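Local coordinates for acetone carboxylase alpha subunit (Xanthobacter autotrophicus Py2, PDB 5M45), which belongs to the hydantoinase B/oxoprolinase family, carries a manganese site and assembles with other protein chains, at residues E495-L500 and R524-A529; W532-M537 and E610-Y615; D630-E635 and A678-I683. All blocks are in the same frame, centred on the assembly; numbering follows the deposited sequence.

Contact 1 of 3, residues E495-L500 and R524-A529; sequences EPLVYL and RMVWNA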
loop_
_atom_site.group_PDB
_atom_site.type_symbol
_atom_site.label_atom_id
_atom_site.label_comp_id
_atom_site.label_asym_id
_atom_site.label_seq_id
_atom_site.Cartn_x
_atom_site.Cartn_y
_atom_site.Cartn_z
ATOM N N GLU A 495 5.201 -14.837 -20.087
ATOM C CA GLU A 495 3.792 -14.443 -20.379
ATOM C C GLU A 495 3.032 -15.681 -20.865
ATOM O O GLU A 495 3.583 -16.411 -21.683
ATOM C CB GLU A 495 3.730 -13.372 -21.505
ATOM C CG GLU A 495 4.629 -12.143 -21.339
ATOM C CD GLU A 495 4.791 -11.275 -22.598
ATOM O OE1 GLU A 495 5.204 -10.085 -22.491
ATOM O OE2 GLU A 495 4.542 -11.782 -23.730
ATOM N N PRO A 496 1.764 -15.888 -20.441
ATOM C CA PRO A 496 0.937 -17.000 -20.958
ATOM C C PRO A 496 0.258 -16.602 -22.275
ATOM O O PRO A 496 -0.971 -16.532 -22.366
ATOM C CB PRO A 496 -0.063 -17.231 -19.822
ATOM C CG PRO A 496 -0.295 -15.853 -19.296
ATOM C CD PRO A 496 1.053 -15.157 -19.375
ATOM N N LEU A 497 1.104 -16.360 -23.285
ATOM C CA LEU A 497 0.731 -15.834 -24.597
ATOM C C LEU A 497 1.687 -16.462 -25.628
ATOM O O LEU A 497 2.853 -16.721 -25.304
ATOM C CB LEU A 497 0.914 -14.285 -24.666
ATOM C CG LEU A 497 0.207 -13.415 -23.605
ATOM C CD1 LEU A 497 0.703 -11.971 -23.708
ATOM C CD2 LEU A 497 -1.289 -13.455 -23.778
ATOM N N VAL A 498 1.211 -16.665 -26.863
ATOM C CA VAL A 498 2.073 -17.062 -27.976
ATOM C C VAL A 498 1.978 -16.110 -29.156
ATOM O O VAL A 498 0.927 -15.560 -29.449
ATOM C CB VAL A 498 1.802 -18.509 -28.475
ATOM C CG1 VAL A 498 2.147 -19.517 -27.373
ATOM C CG2 VAL A 498 0.372 -18.703 -28.926
ATOM N N TYR A 499 3.124 -15.907 -29.822
ATOM C CA TYR A 499 3.213 -15.082 -31.018
ATOM C C TYR A 499 2.609 -15.730 -32.263
ATOM O O TYR A 499 2.977 -16.839 -32.638
ATOM C CB TYR A 499 4.668 -14.715 -31.309
ATOM C CG TYR A 499 5.265 -13.665 -30.396
ATOM C CD1 TYR A 499 5.831 -14.015 -29.180
ATOM C CD2 TYR A 499 5.276 -12.327 -30.769
ATOM C CE1 TYR A 499 6.368 -13.059 -28.332
ATOM C CE2 TYR A 499 5.781 -11.360 -29.942
ATOM C CZ TYR A 499 6.346 -11.729 -28.708
ATOM O OH TYR A 499 6.897 -10.786 -27.876
ATOM N N LEU A 500 1.665 -15.038 -32.879
ATOM C CA LEU A 500 1.202 -15.339 -34.245
ATOM C C LEU A 500 1.704 -14.337 -35.317
ATOM O O LEU A 500 1.422 -14.504 -36.496
ATOM C CB LEU A 500 -0.324 -15.368 -34.265
ATOM C CG LEU A 500 -1.061 -16.388 -33.380
ATOM C CD1 LEU A 500 -2.577 -16.334 -33.648
ATOM C CD2 LEU A 500 -0.569 -17.803 -33.589
ATOM N N ARG A 524 -0.735 -11.451 -30.614
ATOM C CA ARG A 524 -0.687 -12.462 -29.539
ATOM C C ARG A 524 -1.987 -13.275 -29.450
ATOM O O ARG A 524 -3.087 -12.721 -29.609
ATOM C CB ARG A 524 -0.446 -11.821 -28.184
ATOM C CG ARG A 524 0.608 -10.703 -28.157
ATOM C CD ARG A 524 1.956 -11.077 -28.756
ATOM N NE ARG A 524 2.901 -10.057 -28.337
ATOM C CZ ARG A 524 3.566 -10.028 -27.176
ATOM N NH1 ARG A 524 3.484 -11.004 -26.298
ATOM N NH2 ARG A 524 4.332 -8.974 -26.893
ATOM N N MET A 525 -1.832 -14.557 -29.156
ATOM C CA MET A 525 -2.941 -15.442 -28.805
ATOM C C MET A 525 -2.759 -15.876 -27.357
ATOM O O MET A 525 -1.681 -16.320 -26.971
ATOM C CB MET A 525 -2.998 -16.670 -29.717
ATOM C CG MET A 525 -4.292 -17.478 -29.553
ATOM S SD MET A 525 -4.578 -18.860 -30.728
ATOM C CE MET A 525 -3.453 -20.050 -30.011
ATOM N N VAL A 526 -3.816 -15.773 -26.554
ATOM C CA VAL A 526 -3.770 -16.234 -25.144
ATOM C C VAL A 526 -3.611 -17.767 -25.114
ATOM O O VAL A 526 -4.293 -18.498 -25.846
ATOM C CB VAL A 526 -5.012 -15.752 -24.382
ATOM C CG1 VAL A 526 -4.990 -16.215 -22.928
ATOM C CG2 VAL A 526 -5.104 -14.212 -24.406
ATOM N N TRP A 527 -2.699 -18.263 -24.271
ATOM C CA TRP A 527 -2.349 -19.678 -24.261
ATOM C C TRP A 527 -1.749 -20.150 -22.906
ATOM O O TRP A 527 -0.698 -19.645 -22.471
ATOM C CB TRP A 527 -1.357 -19.972 -25.403
ATOM C CG TRP A 527 -0.952 -21.413 -25.454
ATOM C CD1 TRP A 527 0.238 -21.972 -25.042
ATOM C CD2 TRP A 527 -1.774 -22.485 -25.892
ATOM N NE1 TRP A 527 0.194 -23.340 -25.215
ATOM C CE2 TRP A 527 -1.033 -23.681 -25.722
ATOM C CE3 TRP A 527 -3.090 -22.556 -26.365
ATOM C CZ2 TRP A 527 -1.548 -24.932 -26.069
ATOM C CZ3 TRP A 527 -3.608 -23.795 -26.718
ATOM C CH2 TRP A 527 -2.846 -24.984 -26.532
ATOM N N ASN A 528 -2.378 -21.172 -22.312
ATOM C CA ASN A 528 -2.002 -21.711 -20.997
ATOM C C ASN A 528 -2.175 -20.669 -19.848
ATOM O O ASN A 528 -1.447 -20.717 -18.836
ATOM C CB ASN A 528 -0.588 -22.310 -21.056
ATOM C CG ASN A 528 -0.393 -23.512 -20.130
ATOM O OD1 ASN A 528 -1.268 -23.900 -19.390
ATOM N ND2 ASN A 528 0.805 -24.100 -20.174
ATOM N N ALA A 529 -3.103 -19.738 -20.021
ATOM C CA ALA A 529 -3.514 -18.782 -18.970
ATOM C C ALA A 529 -4.824 -19.246 -18.306
ATOM O O ALA A 529 -5.661 -19.910 -18.953
ATOM C CB ALA A 529 -3.733 -17.384 -19.574
HETATM O O HOH W 1 6.278 -9.172 -24.785
#
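R524 lays its guanidinium flat on the ring of Y499 where strand 497-504, an outermost strand of a five-stranded antiparallel sheet, pairs with strand 520-526. This face holds the tight part of the contact. The two side chains run side by side, group centres 4.2 Å apart and planes at 21°, and the bend at chi2 (-53°) sets R524 CD over the rim of the ring. E495 OE2, met on its syn side, forms a salt bridge with R524 NH1 at 2.9 Å, while a water joins E495 OE1 to R524 NH2. E457 binds both R524 NH2 and Y499 OH as a second acid. V498 and M525 are a hydrogen-bonded antiparallel pair, V498 N to M525 O 2.9 Å, and on the other face V498 CG2 packs 4.0 Å from M525 CB. At the corner L500 CD1 meets that same CB.

Past V526 the match slackens. W527, N528 and A529 are partly exposed, and the indole leads away until NE1 bonds an acidic side chain on the chain of another protein. P496, centre of an inverse gamma turn, still packs its CB 3.7 Å from A529 CB, and W527 N reaches P496 O at 3.1 Å from well above the carbonyl plane.

Contact 2 of 3, residues W532-M537 and E610-Y615; sequences WTMFFM and EMFSDY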
loop_
_atom_site.group_PDB
_atom_site.type_symbol
_atom_site.label_atom_id
_atom_site.label_comp_id
_atom_site.label_asym_id
_atom_site.label_seq_id
_atom_site.Cartn_x
_atom_site.Cartn_y
_atom_site.Cartn_z
ATOM N N TRP A 532 -7.720 -14.976 -16.449
ATOM C CA TRP A 532 -6.821 -14.015 -17.049
ATOM C C TRP A 532 -7.567 -12.706 -17.478
ATOM O O TRP A 532 -8.753 -12.759 -17.885
ATOM C CB TRP A 532 -6.110 -14.679 -18.257
ATOM C CG TRP A 532 -4.917 -13.902 -18.779
ATOM C CD1 TRP A 532 -4.817 -13.235 -19.957
ATOM C CD2 TRP A 532 -3.661 -13.727 -18.109
ATOM N NE1 TRP A 532 -3.598 -12.652 -20.059
ATOM C CE2 TRP A 532 -2.860 -12.941 -18.937
ATOM C CE3 TRP A 532 -3.136 -14.192 -16.902
ATOM C CZ2 TRP A 532 -1.568 -12.567 -18.586
ATOM C CZ3 TRP A 532 -1.848 -13.825 -16.547
ATOM C CH2 TRP A 532 -1.073 -13.019 -17.403
ATOM N N THR A 533 -6.866 -11.570 -17.360
ATOM C CA THR A 533 -7.343 -10.245 -17.859
ATOM C C THR A 533 -6.223 -9.512 -18.617
ATOM O O THR A 533 -5.045 -9.795 -18.393
ATOM C CB THR A 533 -7.811 -9.297 -16.738
ATOM O OG1 THR A 533 -6.724 -9.049 -15.834
ATOM C CG2 THR A 533 -9.004 -9.892 -16.003
ATOM N N MET A 534 -6.598 -8.612 -19.546
ATOM C CA MET A 534 -5.638 -7.739 -20.234
ATOM C C MET A 534 -6.226 -6.338 -20.472
ATOM O O MET A 534 -7.443 -6.139 -20.417
ATOM C CB MET A 534 -5.167 -8.349 -21.572
ATOM C CG MET A 534 -4.670 -9.800 -21.480
ATOM S SD MET A 534 -3.989 -10.510 -22.993
ATOM C CE MET A 534 -2.484 -9.537 -23.198
ATOM N N PHE A 535 -5.359 -5.377 -20.748
ATOM C CA PHE A 535 -5.760 -4.007 -21.079
ATOM C C PHE A 535 -4.694 -3.307 -21.945
ATOM O O PHE A 535 -3.590 -3.829 -22.147
ATOM C CB PHE A 535 -6.145 -3.196 -19.828
ATOM C CG PHE A 535 -5.020 -2.984 -18.810
ATOM C CD1 PHE A 535 -4.718 -3.968 -17.851
ATOM C CD2 PHE A 535 -4.310 -1.780 -18.773
ATOM C CE1 PHE A 535 -3.723 -3.771 -16.900
ATOM C CE2 PHE A 535 -3.315 -1.574 -17.830
ATOM C CZ PHE A 535 -3.019 -2.554 -16.903
ATOM N N PHE A 536 -5.107 -2.179 -22.518
ATOM C CA PHE A 536 -4.289 -1.354 -23.425
ATOM C C PHE A 536 -3.935 -0.019 -22.770
ATOM O O PHE A 536 -4.741 0.538 -22.000
ATOM C CB PHE A 536 -5.099 -1.054 -24.736
ATOM C CG PHE A 536 -5.369 -2.262 -25.604
ATOM C CD1 PHE A 536 -6.472 -3.068 -25.384
ATOM C CD2 PHE A 536 -4.542 -2.575 -26.659
ATOM C CE1 PHE A 536 -6.742 -4.192 -26.185
ATOM C CE2 PHE A 536 -4.793 -3.692 -27.470
ATOM C CZ PHE A 536 -5.897 -4.520 -27.220
ATOM N N MET A 537 -2.766 0.519 -23.087
ATOM C CA MET A 537 -2.322 1.838 -22.589
ATOM C C MET A 537 -1.351 2.507 -23.573
ATOM O O MET A 537 -0.242 2.038 -23.777
ATOM C CB MET A 537 -1.646 1.715 -21.202
ATOM C CG MET A 537 -1.280 3.054 -20.533
ATOM S SD MET A 537 -2.639 4.227 -20.356
ATOM C CE MET A 537 -2.174 5.658 -21.344
ATOM N N GLU A 610 -9.957 -6.333 -18.693
ATOM C CA GLU A 610 -11.110 -7.060 -19.249
ATOM C C GLU A 610 -10.756 -8.558 -19.326
ATOM O O GLU A 610 -9.603 -8.909 -19.586
ATOM C CB GLU A 610 -11.424 -6.423 -20.631
ATOM C CG GLU A 610 -12.203 -7.199 -21.659
ATOM C CD GLU A 610 -12.484 -6.356 -22.905
ATOM O OE1 GLU A 610 -11.946 -6.653 -24.022
ATOM O OE2 GLU A 610 -13.218 -5.333 -22.768
ATOM N N MET A 611 -11.742 -9.425 -19.080
ATOM C CA MET A 611 -11.540 -10.894 -19.121
ATOM C C MET A 611 -11.097 -11.352 -20.533
ATOM O O MET A 611 -11.699 -10.944 -21.537
ATOM C CB MET A 611 -12.808 -11.637 -18.690
ATOM C CG MET A 611 -13.165 -11.434 -17.216
ATOM S SD MET A 611 -14.735 -12.124 -16.740
ATOM C CE MET A 611 -15.824 -10.860 -17.329
ATOM N N PHE A 612 -10.034 -12.142 -20.594
ATOM C CA PHE A 612 -9.612 -12.852 -21.806
ATOM C C PHE A 612 -9.468 -14.358 -21.467
ATOM O O PHE A 612 -9.105 -14.746 -20.316
ATOM C CB PHE A 612 -8.240 -12.362 -22.347
ATOM C CG PHE A 612 -8.261 -11.065 -23.134
ATOM C CD1 PHE A 612 -8.542 -9.841 -22.505
ATOM C CD2 PHE A 612 -7.872 -11.037 -24.468
ATOM C CE1 PHE A 612 -8.527 -8.657 -23.211
ATOM C CE2 PHE A 612 -7.862 -9.835 -25.192
ATOM C CZ PHE A 612 -8.195 -8.647 -24.569
ATOM N N SER A 613 -9.678 -15.204 -22.471
ATOM C CA SER A 613 -9.471 -16.656 -22.358
ATOM C C SER A 613 -8.533 -17.167 -23.432
ATOM O O SER A 613 -8.342 -16.517 -24.457
ATOM C CB SER A 613 -10.770 -17.418 -22.565
ATOM O OG SER A 613 -11.776 -16.897 -21.730
ATOM N N ASP A 614 -8.046 -18.402 -23.232
ATOM C CA ASP A 614 -7.239 -19.079 -24.240
ATOM C C ASP A 614 -7.940 -19.034 -25.610
ATOM O O ASP A 614 -9.171 -19.207 -25.703
ATOM C CB ASP A 614 -6.930 -20.530 -23.865
ATOM C CG ASP A 614 -5.744 -20.686 -22.901
ATOM O OD1 ASP A 614 -5.294 -19.685 -22.265
ATOM O OD2 ASP A 614 -5.274 -21.870 -22.746
ATOM N N TYR A 615 -7.123 -18.768 -26.639
ATOM C CA TYR A 615 -7.493 -18.602 -28.055
ATOM C C TYR A 615 -8.031 -17.191 -28.440
ATOM O O TYR A 615 -8.265 -16.932 -29.618
ATOM C CB TYR A 615 -8.418 -19.735 -28.573
ATOM C CG TYR A 615 -7.791 -21.116 -28.513
ATOM C CD1 TYR A 615 -6.991 -21.579 -29.532
ATOM C CD2 TYR A 615 -8.085 -22.001 -27.462
ATOM C CE1 TYR A 615 -6.462 -22.857 -29.528
ATOM C CE2 TYR A 615 -7.565 -23.295 -27.418
ATOM C CZ TYR A 615 -6.745 -23.716 -28.467
ATOM O OH TYR A 615 -6.195 -24.979 -28.492
HETATM O O HOH W 2 -8.758 -16.780 -18.564
#
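In M534 a chi1 of -51° and in F612 a chi1 of -79° each set CG anti to the carbonyl carbon; the methionine chain then lies over one face of the phenylalanine ring. The chain crosses the aromatic side chain at about a right angle. M534 CB lies over the rim, 3.8 Å from F612 CE1, and further along M534 SD stands 4.4 Å from the centroid of the F612 ring, only 16° off its normal, a Met-aromatic contact. The same sulfur lies at the edge of the W532 indole, near its plane, where it accepts a weak hydrogen bond from NE1.

The backbones beneath are antiparallel: strand 610-612 is an outermost member of a four-stranded sheet and 532-535 its inner neighbour. M534 N bonds E610 O at 3.0 Å, E610 N returns to M534 O at 3.1 Å, and T533 CA also approaches E610 O to 3.1 Å. Near W532 the pairing is less regular; F612 N still reaches W532 O, but a water bridges W532 N and F612 O. Y754 of the second subunit bonds W532 O, and D308 of that subunit bonds M611 N, which ties this sheet edge into the assembly. The E610 carboxylate turns to H563 and K600.

The M534 sulfur thus joins the edge of the W532 indole to the face of the F612 ring, and the weak N-H...S bond adds only modest direction to side-chain packing that is otherwise largely apolar.

Contact 3 of 3, residues D630-E635 and A678-I683; sequences DPLDRE and AARAQI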
loop_
_atom_site.group_PDB
_atom_site.type_symbol
_atom_site.label_atom_id
_atom_site.label_comp_id
_atom_site.label_asym_id
_atom_site.label_seq_id
_atom_site.Cartn_x
_atom_site.Cartn_y
_atom_site.Cartn_z
ATOM N N ASP A 630 9.346 18.729 -46.646
ATOM C CA ASP A 630 8.197 18.544 -47.542
ATOM C C ASP A 630 8.251 17.172 -48.222
ATOM O O ASP A 630 9.207 16.896 -48.927
ATOM C CB ASP A 630 8.211 19.664 -48.616
ATOM C CG ASP A 630 6.931 19.714 -49.490
ATOM O OD1 ASP A 630 6.129 18.761 -49.485
ATOM O OD2 ASP A 630 6.748 20.750 -50.196
ATOM N N PRO A 631 7.201 16.330 -48.063
ATOM C CA PRO A 631 7.199 15.016 -48.746
ATOM C C PRO A 631 7.321 15.103 -50.253
ATOM O O PRO A 631 7.763 14.153 -50.891
ATOM C CB PRO A 631 5.806 14.453 -48.412
ATOM C CG PRO A 631 5.417 15.121 -47.146
ATOM C CD PRO A 631 6.005 16.499 -47.216
ATOM N N LEU A 632 6.928 16.244 -50.831
ATOM C CA LEU A 632 7.074 16.433 -52.282
ATOM C C LEU A 632 8.539 16.523 -52.765
ATOM O O LEU A 632 8.809 16.442 -53.972
ATOM C CB LEU A 632 6.277 17.692 -52.735
ATOM C CG LEU A 632 5.364 17.475 -53.937
ATOM C CD1 LEU A 632 4.218 16.552 -53.570
ATOM C CD2 LEU A 632 4.811 18.820 -54.370
ATOM N N ASP A 633 9.472 16.707 -51.828
ATOM C CA ASP A 633 10.891 16.678 -52.116
ATOM C C ASP A 633 11.565 15.329 -51.854
ATOM O O ASP A 633 12.768 15.213 -52.078
ATOM C CB ASP A 633 11.601 17.794 -51.361
ATOM C CG ASP A 633 11.186 19.210 -51.911
ATOM O OD1 ASP A 633 10.966 19.323 -53.116
ATOM O OD2 ASP A 633 10.999 20.199 -51.165
ATOM N N ARG A 634 10.822 14.304 -51.405
ATOM C CA ARG A 634 11.433 13.002 -51.170
ATOM C C ARG A 634 11.915 12.407 -52.494
ATOM O O ARG A 634 11.259 12.572 -53.509
ATOM C CB ARG A 634 10.472 12.027 -50.501
ATOM C CG ARG A 634 11.079 10.653 -50.156
ATOM C CD ARG A 634 10.277 10.009 -49.061
ATOM N NE ARG A 634 10.677 8.685 -48.608
ATOM C CZ ARG A 634 11.747 8.426 -47.823
ATOM N NH1 ARG A 634 12.601 9.388 -47.488
ATOM N NH2 ARG A 634 11.995 7.179 -47.413
ATOM N N GLU A 635 13.055 11.727 -52.458
ATOM C CA GLU A 635 13.583 11.005 -53.604
ATOM C C GLU A 635 12.600 9.930 -54.088
ATOM O O GLU A 635 12.249 9.047 -53.295
ATOM C CB GLU A 635 14.961 10.418 -53.246
ATOM C CG GLU A 635 15.868 10.142 -54.443
ATOM C CD GLU A 635 16.318 11.438 -55.234
ATOM O OE1 GLU A 635 15.950 11.565 -56.472
ATOM O OE2 GLU A 635 17.048 12.333 -54.637
ATOM N N ALA A 678 4.735 15.162 -63.335
ATOM C CA ALA A 678 3.421 15.742 -63.599
ATOM C C ALA A 678 2.552 15.725 -62.348
ATOM O O ALA A 678 1.854 16.706 -62.087
ATOM C CB ALA A 678 2.703 15.015 -64.719
ATOM N N ALA A 679 2.578 14.626 -61.587
ATOM C CA ALA A 679 1.785 14.551 -60.352
ATOM C C ALA A 679 2.206 15.599 -59.306
ATOM O O ALA A 679 1.335 16.174 -58.625
ATOM C CB ALA A 679 1.821 13.176 -59.760
ATOM N N ARG A 680 3.518 15.825 -59.185
ATOM C CA ARG A 680 4.048 16.812 -58.256
ATOM C C ARG A 680 3.727 18.258 -58.684
ATOM O O ARG A 680 3.376 19.081 -57.861
ATOM C CB ARG A 680 5.560 16.602 -58.020
ATOM C CG ARG A 680 5.822 15.319 -57.226
ATOM C CD ARG A 680 7.280 14.914 -57.065
ATOM N NE ARG A 680 7.432 14.094 -55.859
ATOM C CZ ARG A 680 8.585 13.697 -55.321
ATOM N NH1 ARG A 680 9.744 13.964 -55.904
ATOM N NH2 ARG A 680 8.569 13.033 -54.171
ATOM N N ALA A 681 3.819 18.557 -59.975
ATOM C CA ALA A 681 3.368 19.861 -60.507
ATOM C C ALA A 681 1.877 20.125 -60.219
ATOM O O ALA A 681 1.486 21.233 -59.843
ATOM C CB ALA A 681 3.640 19.937 -62.004
ATOM N N GLN A 682 1.061 19.090 -60.358
ATOM C CA GLN A 682 -0.363 19.198 -60.076
ATOM C C GLN A 682 -0.677 19.368 -58.560
ATOM O O GLN A 682 -1.543 20.176 -58.201
ATOM C CB GLN A 682 -1.094 18.003 -60.709
ATOM C CG GLN A 682 -2.592 17.950 -60.464
ATOM C CD GLN A 682 -3.335 19.146 -61.087
ATOM O OE1 GLN A 682 -3.211 19.412 -62.266
ATOM N NE2 GLN A 682 -4.008 19.919 -60.257
ATOM N N ILE A 683 0.036 18.661 -57.696
ATOM C CA ILE A 683 -0.136 18.850 -56.245
ATOM C C ILE A 683 0.219 20.291 -55.796
ATOM O O ILE A 683 -0.456 20.849 -54.927
ATOM C CB ILE A 683 0.615 17.751 -55.445
ATOM C CG1 ILE A 683 -0.149 16.416 -55.564
ATOM C CG2 ILE A 683 0.746 18.103 -53.967
ATOM C CD1 ILE A 683 0.649 15.218 -55.136
#
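L632 O sits over the centre of the R680 guanidinium, 3.1 Å above its plane, without forming a hydrogen bond to any of the three nitrogens. The oxygen lies over the cation, 3.1 Å from R680 CZ, while its C=O bond is inclined to the line toward CZ; the attraction is probably electrostatic. A second carbonyl uses the edge of the same group: R634 O is gripped end-on by R680 NH2 at 2.8 Å and R680 NH1 at 3.2 Å, both bonds lying within 2° of the guanidinium plane. One cation therefore engages two carbonyls of a single short turn.

The arginine gets there from helix 673-690 with its chain extended from CG to NE, sliding past L632 in the opposite direction, and L632 CG packs 4.0 Å from R680 CG. L632 CD1 then meets I683 CG2 at 3.8 Å, one helical turn further on. The turn itself is a 3-10 segment begun by an Asx turn, in which D630 OD1 accepts from L632 N and is also salt-bridged to R687 of the same helix. R680 NE is taken by Y657 O.

Within this contact the charge of R680 is thus met by neutral peptide oxygens. D633 OD1 is 6.2 Å and E635 OE1 6.7 Å from R680 NH1, so neither touches it. Their opposite charge may still favour the cation at long range, while the bonds themselves fasten the helix to the backbone of the turn.

Overall arrangement
Along the chain the three contacts follow in series, and none encloses or crosses another. Contact 1 closes a 23-residue excursion between two neighbouring strands of the five-stranded sheet. The chain then returns to the four-stranded sheet, and contact 2 closes a longer loop of 72 residues that includes strands 559-563 and 598-602, both members of the five-stranded sheet. The two sheets are therefore interleaved, and contacts 1 and 2, with centres 11 Å apart, touch: Y615 N meets V526 O, and N528 N meets D614 OD2. Contact 3, its centre 45 Å from either, closes a 42-residue loop, half of it helix, tying the turn before helix 636-645 to helix 673-690.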